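Long-range contact in UDP-glucose 4-epimerase (Campylobacter jejuni subsp. jejuni serotype O:2, PDB 7K3P), which probably interconverts UDP-glucose and UDP-galactose, and the corresponding N-acetylated sugars, by NAD-dependent epimerisation at C4 of the hexose: residues S267-V272 with A314-N319. The protein carries 2 engineered substitutions. Residues are numbered along the deposited sequence; the frame is centred on the assembly and turned at random.
Sequences SNVFNV and ASKIRN
Lys-316 runs from helix 315-319 past Phe-270 towards the start of strand 268-271, where its NZ gives hydrogen bonds to Asn-268 OD1 at 2.6 Å and to Val-269 O at 2.9 Å. The second lies in the carbonyl plane; the first comes from above the Asn-268 amide, 37° out of its plane. With CG anti to the backbone N (chi1 -171°) and the chain extended beyond, the lysine is long enough to pass the ring and bring its ammonium to two oxygens. Its CG meets the Phe-270 ring edge, 3.7 Å from CE1. Ile-317 CG1 lies over one face, 4.1 Å from Phe-270 CG; the flat ring thus takes aliphatic atoms at face and edge. Ile-317 CD1 packs on Val-272 CG2. A water accepts from Ile-317 N, within hydrogen-bonding distance of Asn-271 O.

Val-269 N reaches Asn-268 OD1 from the same face as Lys-316 NZ, and ND2 bonds Tyr-261 OH; an amide that accepts and donates is held at both ends, probably fixing its rotation. Asn-271 OD1 bonds Tyr-142 OH, its ND2 Asp-313 O.

Strand 268-271 ends the parallel Rossmann-type sheet on one side, beside strand 184-189. Helix 315-319 runs at 116° to it, axes 7.1 Å apart, while helix 248-261 touches Val-272 and sets Tyr-261 edge-to-face with Phe-270.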
ATOM      1  N   SER A 267       4.808  17.285 -10.797  1.00 33.46           N
ATOM      2  CA  SER A 267       5.174  15.954 -10.311  1.00 28.53           C
ATOM      3  C   SER A 267       5.404  15.006 -11.485  1.00 30.04           C
ATOM      4  O   SER A 267       4.793  15.165 -12.547  1.00 28.34           O
ATOM      5  CB  SER A 267       4.070  15.417  -9.397  1.00 29.40           C
ATOM      6  OG  SER A 267       4.059  16.135  -8.174  1.00 25.96           O
ATOM      7  N   ASN A 268       6.295  14.034 -11.315  1.00 27.00           N
ATOM      8  CA  ASN A 268       6.561  13.096 -12.403  1.00 29.61           C
ATOM      9  C   ASN A 268       7.253  11.830 -11.927  1.00 29.84           C
ATOM     10  O   ASN A 268       7.755  11.772 -10.797  1.00 27.35           O
ATOM     11  CB  ASN A 268       7.416  13.767 -13.490  1.00 26.41           C
ATOM     12  CG  ASN A 268       6.929  13.443 -14.893  1.00 32.22           C
ATOM     13  OD1 ASN A 268       6.334  12.387 -15.128  1.00 33.23           O
ATOM     14  ND2 ASN A 268       7.170  14.354 -15.831  1.00 25.50           N
ATOM     15  N   VAL A 269       7.297  10.825 -12.802  1.00 27.40           N
ATOM     16  CA  VAL A 269       8.050   9.600 -12.529  1.00 24.76           C
ATOM     17  C   VAL A 269       9.021   9.347 -13.682  1.00 23.76           C
ATOM     18  O   VAL A 269       8.669   9.543 -14.848  1.00 25.87           O
ATOM     19  CB  VAL A 269       7.088   8.403 -12.294  1.00 27.52           C
ATOM     20  CG1 VAL A 269       6.030   8.347 -13.401  1.00 29.97           C
ATOM     21  CG2 VAL A 269       7.850   7.088 -12.191  1.00 25.40           C
ATOM     22  N   PHE A 270      10.251   8.952 -13.359  1.00 22.44           N
ATOM     23  CA  PHE A 270      11.272   8.731 -14.373  1.00 26.12           C
ATOM     24  C   PHE A 270      11.955   7.403 -14.144  1.00 28.90           C
ATOM     25  O   PHE A 270      12.336   7.088 -13.003  1.00 20.88           O
ATOM     26  CB  PHE A 270      12.391   9.789 -14.295  1.00 27.22           C
ATOM     27  CG  PHE A 270      11.960  11.182 -14.658  1.00 27.98           C
ATOM     28  CD1 PHE A 270      11.612  11.501 -15.966  1.00 26.03           C
ATOM     29  CD2 PHE A 270      11.948  12.184 -13.692  1.00 27.23           C
ATOM     30  CE1 PHE A 270      11.231  12.794 -16.304  1.00 31.01           C
ATOM     31  CE2 PHE A 270      11.564  13.488 -14.016  1.00 32.61           C
ATOM     32  CZ  PHE A 270      11.201  13.795 -15.333  1.00 29.11           C
ATOM     33  N   ASN A 271      12.153   6.646 -15.222  1.00 19.63           N
ATOM     34  CA  ASN A 271      13.161   5.605 -15.194  1.00 24.57           C
ATOM     35  C   ASN A 271      14.521   6.289 -15.198  1.00 23.91           C
ATOM     36  O   ASN A 271      14.710   7.296 -15.891  1.00 24.22           O
ATOM     37  CB  ASN A 271      13.068   4.724 -16.444  1.00 23.98           C
ATOM     38  CG  ASN A 271      11.861   3.817 -16.438  1.00 26.16           C
ATOM     39  OD1 ASN A 271      11.402   3.370 -15.378  1.00 24.16           O
ATOM     40  ND2 ASN A 271      11.340   3.520 -17.635  1.00 22.80           N
ATOM     41  N   VAL A 272      15.481   5.727 -14.472  1.00 21.98           N
ATOM     42  CA  VAL A 272      16.861   6.167 -14.596  1.00 23.58           C
ATOM     43  C   VAL A 272      17.674   5.028 -15.172  1.00 28.47           C
ATOM     44  O   VAL A 272      17.759   3.953 -14.568  1.00 22.80           O
ATOM     45  CB  VAL A 272      17.473   6.576 -13.248  1.00 22.23           C
ATOM     46  CG1 VAL A 272      18.844   7.206 -13.475  1.00 23.11           C
ATOM     47  CG2 VAL A 272      16.542   7.558 -12.513  1.00 21.45           C
ATOM     48  N   ALA A 314      14.904   5.068 -20.994  1.00 25.48           N
ATOM     49  CA  ALA A 314      15.336   6.298 -20.330  1.00 24.15           C
ATOM     50  C   ALA A 314      15.132   7.567 -21.156  1.00 29.81           C
ATOM     51  O   ALA A 314      15.703   8.609 -20.834  1.00 29.94           O
ATOM     52  CB  ALA A 314      16.789   6.181 -19.904  1.00 26.86           C
ATOM     53  N   SER A 315      14.325   7.488 -22.211  1.00 32.53           N
ATOM     54  CA  SER A 315      14.110   8.652 -23.066  1.00 35.00           C
ATOM     55  C   SER A 315      13.427   9.817 -22.311  1.00 35.33           C
ATOM     56  O   SER A 315      13.793  10.992 -22.478  1.00 32.83           O
ATOM     57  CB  SER A 315      13.336   8.250 -24.326  1.00 30.24           C
ATOM     58  OG  SER A 315      12.036   7.791 -24.021  1.00 28.63           O
ATOM     59  N   LYS A 316      12.454   9.497 -21.460  1.00 36.54           N
ATOM     60  CA  LYS A 316      11.756  10.536 -20.687  1.00 33.91           C
ATOM     61  C   LYS A 316      12.706  11.406 -19.837  1.00 31.00           C
ATOM     62  O   LYS A 316      12.692  12.640 -19.938  1.00 32.51           O
ATOM     63  CB  LYS A 316      10.647   9.915 -19.834  1.00 30.91           C
ATOM     64  CG  LYS A 316       9.734  10.930 -19.178  1.00 32.61           C
ATOM     65  CD  LYS A 316       8.518  10.241 -18.560  1.00 28.91           C
ATOM     66  CE  LYS A 316       7.746  11.203 -17.679  1.00 28.62           C
ATOM     67  NZ  LYS A 316       6.756  10.478 -16.827  1.00 28.59           N
ATOM     68  N   ILE A 317      13.548  10.777 -19.021  1.00 30.41           N
ATOM     69  CA  ILE A 317      14.462  11.540 -18.178  1.00 29.29           C
ATOM     70  C   ILE A 317      15.467  12.384 -18.992  1.00 33.76           C
ATOM     71  O   ILE A 317      15.797  13.504 -18.596  1.00 28.69           O
ATOM     72  CB  ILE A 317      15.192  10.654 -17.143  1.00 25.41           C
ATOM     73  CG1 ILE A 317      15.788  11.522 -16.026  1.00 26.08           C
ATOM     74  CG2 ILE A 317      16.260   9.775 -17.806  1.00 27.12           C
ATOM     75  CD1 ILE A 317      16.509  10.752 -14.894  1.00 23.12           C
ATOM     76  N   ARG A 318      15.950  11.852 -20.119  1.00 29.49           N
ATOM     77  CA  ARG A 318      16.850  12.614 -20.994  1.00 32.69           C
ATOM     78  C   ARG A 318      16.111  13.832 -21.545  1.00 33.18           C
ATOM     79  O   ARG A 318      16.641  14.950 -21.570  1.00 33.45           O
ATOM     80  CB  ARG A 318      17.359  11.739 -22.155  1.00 30.19           C
ATOM     81  CG  ARG A 318      18.476  10.748 -21.765  1.00 29.87           C
ATOM     82  CD  ARG A 318      19.189  10.174 -23.021  1.00 27.47           C
ATOM     83  NE  ARG A 318      18.205   9.758 -24.020  1.00 27.65           N
ATOM     84  CZ  ARG A 318      17.709   8.533 -24.129  1.00 29.71           C
ATOM     85  NH1 ARG A 318      18.109   7.569 -23.297  1.00 26.94           N
ATOM     86  NH2 ARG A 318      16.810   8.271 -25.066  1.00 29.72           N
ATOM     87  N   ASN A 319      14.875  13.598 -21.981  1.00 27.50           N
ATOM     88  CA  ASN A 319      14.045  14.644 -22.554  1.00 33.86           C
ATOM     89  C   ASN A 319      13.676  15.795 -21.592  1.00 40.41           C
ATOM     90  O   ASN A 319      13.722  16.970 -21.979  1.00 35.77           O
ATOM     91  CB  ASN A 319      12.788  14.011 -23.151  1.00 36.05           C
ATOM     92  CG  ASN A 319      11.887  15.020 -23.832  1.00 48.60           C
ATOM     93  OD1 ASN A 319      10.659  14.954 -23.714  1.00 54.82           O
ATOM     94  ND2 ASN A 319      12.491  15.968 -24.556  1.00 52.97           N
TER
HETATM   95  O   HOH W   1      13.343   7.978 -18.204  1.00 27.43           O